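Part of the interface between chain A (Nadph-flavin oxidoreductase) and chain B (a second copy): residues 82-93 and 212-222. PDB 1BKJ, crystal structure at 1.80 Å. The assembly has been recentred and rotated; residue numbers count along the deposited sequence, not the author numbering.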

# COMPACT_ATOMS: atom_id res chain seq x y z
N ASP A 82 -10.87 -3.25 -7.25
CA ASP A 82 -11.86 -3.25 -8.31
C ASP A 82 -11.38 -3.92 -9.60
O ASP A 82 -10.59 -3.35 -10.35
CB ASP A 82 -12.28 -1.80 -8.60
CG ASP A 82 -13.51 -1.69 -9.51
OD1 ASP A 82 -13.94 -2.69 -10.13
OD2 ASP A 82 -14.04 -0.58 -9.64
N TYR A 83 -11.90 -5.12 -9.85
CA TYR A 83 -11.63 -5.84 -11.10
C TYR A 83 -12.93 -5.93 -11.90
O TYR A 83 -13.00 -6.62 -12.91
CB TYR A 83 -11.02 -7.21 -10.87
CG TYR A 83 -9.58 -7.17 -10.43
CD1 TYR A 83 -8.54 -7.07 -11.39
CD2 TYR A 83 -9.23 -7.19 -9.06
CE1 TYR A 83 -7.19 -6.99 -10.99
CE2 TYR A 83 -7.88 -7.11 -8.65
CZ TYR A 83 -6.87 -7.01 -9.61
OH TYR A 83 -5.56 -6.86 -9.20
N GLN A 84 -13.96 -5.20 -11.45
CA GLN A 84 -15.23 -5.17 -12.16
C GLN A 84 -15.11 -4.30 -13.42
O GLN A 84 -15.77 -4.58 -14.41
CB GLN A 84 -16.39 -4.70 -11.27
CG GLN A 84 -17.80 -4.74 -11.94
CD GLN A 84 -18.15 -6.08 -12.58
OE1 GLN A 84 -18.65 -6.12 -13.70
NE2 GLN A 84 -17.85 -7.18 -11.90
N ARG A 85 -14.25 -3.28 -13.39
CA ARG A 85 -14.02 -2.44 -14.57
C ARG A 85 -13.50 -3.31 -15.71
O ARG A 85 -14.04 -3.29 -16.82
CB ARG A 85 -12.99 -1.35 -14.29
CG ARG A 85 -13.58 -0.04 -13.83
CD ARG A 85 -12.57 1.10 -13.93
NE ARG A 85 -11.42 0.93 -13.06
CZ ARG A 85 -11.30 1.42 -11.83
NH1 ARG A 85 -12.28 2.13 -11.27
NH2 ARG A 85 -10.17 1.23 -11.16
N HIS A 86 -12.55 -4.18 -15.37
CA HIS A 86 -11.92 -5.09 -16.32
C HIS A 86 -12.87 -6.15 -16.83
O HIS A 86 -12.88 -6.45 -18.04
CB HIS A 86 -10.70 -5.74 -15.67
CG HIS A 86 -9.79 -4.75 -15.00
ND1 HIS A 86 -10.02 -4.28 -13.73
CD2 HIS A 86 -8.66 -4.14 -15.44
CE1 HIS A 86 -9.08 -3.41 -13.41
NE2 HIS A 86 -8.24 -3.31 -14.43
N ALA A 87 -13.70 -6.68 -15.92
CA ALA A 87 -14.70 -7.70 -16.22
C ALA A 87 -15.82 -7.17 -17.12
O ALA A 87 -16.43 -7.93 -17.88
CB ALA A 87 -15.26 -8.29 -14.95
N THR A 88 -16.09 -5.87 -17.02
CA THR A 88 -17.12 -5.21 -17.84
C THR A 88 -16.59 -5.01 -19.27
O THR A 88 -17.34 -5.16 -20.24
CB THR A 88 -17.58 -3.86 -17.21
OG1 THR A 88 -18.18 -4.13 -15.93
CG2 THR A 88 -18.63 -3.15 -18.07
N ILE A 89 -15.29 -4.70 -19.39
CA ILE A 89 -14.62 -4.51 -20.69
C ILE A 89 -14.51 -5.88 -21.42
O ILE A 89 -14.83 -5.99 -22.61
CB ILE A 89 -13.21 -3.88 -20.49
CG1 ILE A 89 -13.33 -2.49 -19.86
CG2 ILE A 89 -12.42 -3.83 -21.81
CD1 ILE A 89 -12.01 -1.92 -19.31
N ASN A 90 -14.09 -6.91 -20.68
CA ASN A 90 -13.92 -8.27 -21.20
C ASN A 90 -14.39 -9.25 -20.11
O ASN A 90 -13.76 -9.35 -19.06
CB ASN A 90 -12.43 -8.50 -21.52
CG ASN A 90 -12.13 -9.87 -22.14
OD1 ASN A 90 -12.96 -10.77 -22.16
ND2 ASN A 90 -10.92 -10.00 -22.67
N PRO A 91 -15.47 -10.02 -20.38
CA PRO A 91 -16.02 -10.99 -19.41
C PRO A 91 -15.15 -12.23 -19.16
O PRO A 91 -15.42 -12.98 -18.23
CB PRO A 91 -17.37 -11.37 -20.02
CG PRO A 91 -17.68 -10.24 -20.96
CD PRO A 91 -16.34 -9.97 -21.57
N ASP A 92 -14.11 -12.41 -19.98
CA ASP A 92 -13.20 -13.56 -19.83
C ASP A 92 -12.12 -13.37 -18.77
O ASP A 92 -11.36 -14.30 -18.50
CB ASP A 92 -12.55 -13.93 -21.17
CG ASP A 92 -13.53 -14.59 -22.14
OD1 ASP A 92 -14.49 -15.26 -21.69
OD2 ASP A 92 -13.32 -14.42 -23.36
N VAL A 93 -12.08 -12.19 -18.14
CA VAL A 93 -11.13 -11.86 -17.08
C VAL A 93 -11.30 -12.84 -15.89
O VAL A 93 -12.43 -13.14 -15.48
CB VAL A 93 -11.35 -10.36 -16.61
CG1 VAL A 93 -10.68 -10.06 -15.26
CG2 VAL A 93 -10.78 -9.41 -17.64
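Chain B (212-222) WSQEVTGKLAG

Chain B lays a helix, which includes W212(B) to K219(B), across the short helix 84-89 of chain A and the turn that follows it. The axes pass 9.9 Å apart, and their N-to-C directions make an angle of 103°, so the helices cross nearly at right angles and meet over a short patch. The register follows: I89(A) CA lies 7.3 Å from S213(B) CA. H86(A) CA lies 6.0 Å from T217(B) CA. V93(A) CA lies only 4.2 Å from A221(B) CA. The backbones thus close in where chain A has left its helix and formed a type I turn from N90(A) to V93(A).

No hydrogen bond joins the two stretches; the contact is packing. S213(B), V216(B), T217(B) and L220(B) point their CA-to-CB bonds toward chain A, the spacing of one helical face, while Q214(B) and G218(B) belong to the other side.

T217(B) sits at the centre. Its chi1 is p (60°), which lets OG1 donate to S213(B) O at 2.6 Å, one turn back. The hydroxyl is satisfied inside its own helix and still packs, with T217(B) OG1 3.8 Å from N90(A) CB; T217(B) CG2 comes 3.6 Å from H86(A) O and 4.0 Å from I89(A) CG2. Its CB lies 3.8 Å from N90(A) CB. I89(A), in the m, t rotamer, also sets its CG2 4.0 Å from S213(B) CB.

L220(B) extends in the common m, t rotamer, carrying CD1 to 3.8 Å from H86(A) CD2 and 3.9 Å from Y83(A) CD1, at the edge of the tyrosine ring. Y83(A), the N-cap residue, starts sideways, but chi1 m brings its ring nearer to chain B. H86(A), also m, presents CD2 to V216(B) CG2 at 4.3 Å, again at a ring edge, while its NE2 is hydrogen-bonded elsewhere in the structure.

The turn is held by N90(A): chi1 t and chi2 -12° place OD1 to accept from D92(A) N at 3.0 Å. Beyond it V93(A), with chi1 t, packs both methyls against chain B: CG1 lies 3.9 Å from L220(B) CB, and CG2 lies 4.0 Å from T217(B) CB. Its CA lies 3.7 Å from L220(B) O, and D92(A) O is 3.8 Å from A221(B) CA.

The rule to read here is that the hydroxyl of T217(B) and the OD1 of N90(A) are bonded within their own chains, and that the stretches meet by packing of side chains and backbone, with no hydrogen bond between them.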

# COMPACT_ATOMS: atom_id res chain seq x y z
N TRP B 212 -4.82 0.09 -24.49
CA TRP B 212 -4.63 -0.12 -23.04
C TRP B 212 -5.64 -1.15 -22.52
O TRP B 212 -5.24 -2.10 -21.84
CB TRP B 212 -4.76 1.20 -22.23
CG TRP B 212 -4.84 1.01 -20.68
CD1 TRP B 212 -3.79 0.78 -19.83
CD2 TRP B 212 -6.04 0.88 -19.86
NE1 TRP B 212 -4.25 0.50 -18.56
CE2 TRP B 212 -5.61 0.55 -18.55
CE3 TRP B 212 -7.42 1.00 -20.13
CZ2 TRP B 212 -6.53 0.34 -17.48
CZ3 TRP B 212 -8.34 0.79 -19.07
CH2 TRP B 212 -7.88 0.46 -17.76
N SER B 213 -6.94 -0.94 -22.79
CA SER B 213 -8.00 -1.85 -22.33
C SER B 213 -7.88 -3.29 -22.81
O SER B 213 -8.10 -4.21 -22.02
CB SER B 213 -9.39 -1.29 -22.62
OG SER B 213 -9.68 -1.26 -24.01
N GLN B 214 -7.46 -3.47 -24.07
CA GLN B 214 -7.27 -4.80 -24.66
C GLN B 214 -5.98 -5.47 -24.11
O GLN B 214 -5.97 -6.68 -23.87
CB GLN B 214 -7.23 -4.71 -26.19
N GLU B 215 -4.95 -4.66 -23.85
CA GLU B 215 -3.67 -5.16 -23.32
C GLU B 215 -3.79 -5.64 -21.87
O GLU B 215 -3.34 -6.76 -21.57
CB GLU B 215 -2.57 -4.10 -23.42
N VAL B 216 -4.43 -4.84 -21.01
CA VAL B 216 -4.59 -5.21 -19.59
C VAL B 216 -5.60 -6.33 -19.36
O VAL B 216 -5.32 -7.23 -18.58
CB VAL B 216 -4.85 -3.99 -18.63
CG1 VAL B 216 -3.70 -2.99 -18.74
CG2 VAL B 216 -6.23 -3.35 -18.84
N THR B 217 -6.74 -6.30 -20.06
CA THR B 217 -7.74 -7.36 -19.92
C THR B 217 -7.27 -8.67 -20.58
O THR B 217 -7.66 -9.76 -20.15
CB THR B 217 -9.15 -6.97 -20.43
OG1 THR B 217 -9.11 -6.64 -21.82
CG2 THR B 217 -9.71 -5.82 -19.62
N GLY B 218 -6.38 -8.55 -21.57
CA GLY B 218 -5.80 -9.71 -22.24
C GLY B 218 -4.89 -10.45 -21.26
O GLY B 218 -4.89 -11.68 -21.22
N LYS B 219 -4.16 -9.70 -20.42
CA LYS B 219 -3.27 -10.26 -19.40
C LYS B 219 -4.10 -10.94 -18.29
O LYS B 219 -3.74 -12.02 -17.82
CB LYS B 219 -2.39 -9.15 -18.79
N LEU B 220 -5.23 -10.32 -17.94
CA LEU B 220 -6.11 -10.84 -16.89
C LEU B 220 -6.99 -12.01 -17.34
O LEU B 220 -7.56 -12.72 -16.50
CB LEU B 220 -6.97 -9.72 -16.30
CG LEU B 220 -6.23 -8.62 -15.52
CD1 LEU B 220 -7.22 -7.60 -15.03
CD2 LEU B 220 -5.44 -9.19 -14.36
N ALA B 221 -7.04 -12.24 -18.65
CA ALA B 221 -7.80 -13.34 -19.24
C ALA B 221 -6.98 -14.62 -19.10
O ALA B 221 -7.52 -15.71 -19.20
CB ALA B 221 -8.13 -13.06 -20.69
N GLY B 222 -5.67 -14.47 -18.87
CA GLY B 222 -4.79 -15.60 -18.66
C GLY B 222 -4.69 -15.85 -17.16
O GLY B 222 -5.50 -15.33 -16.40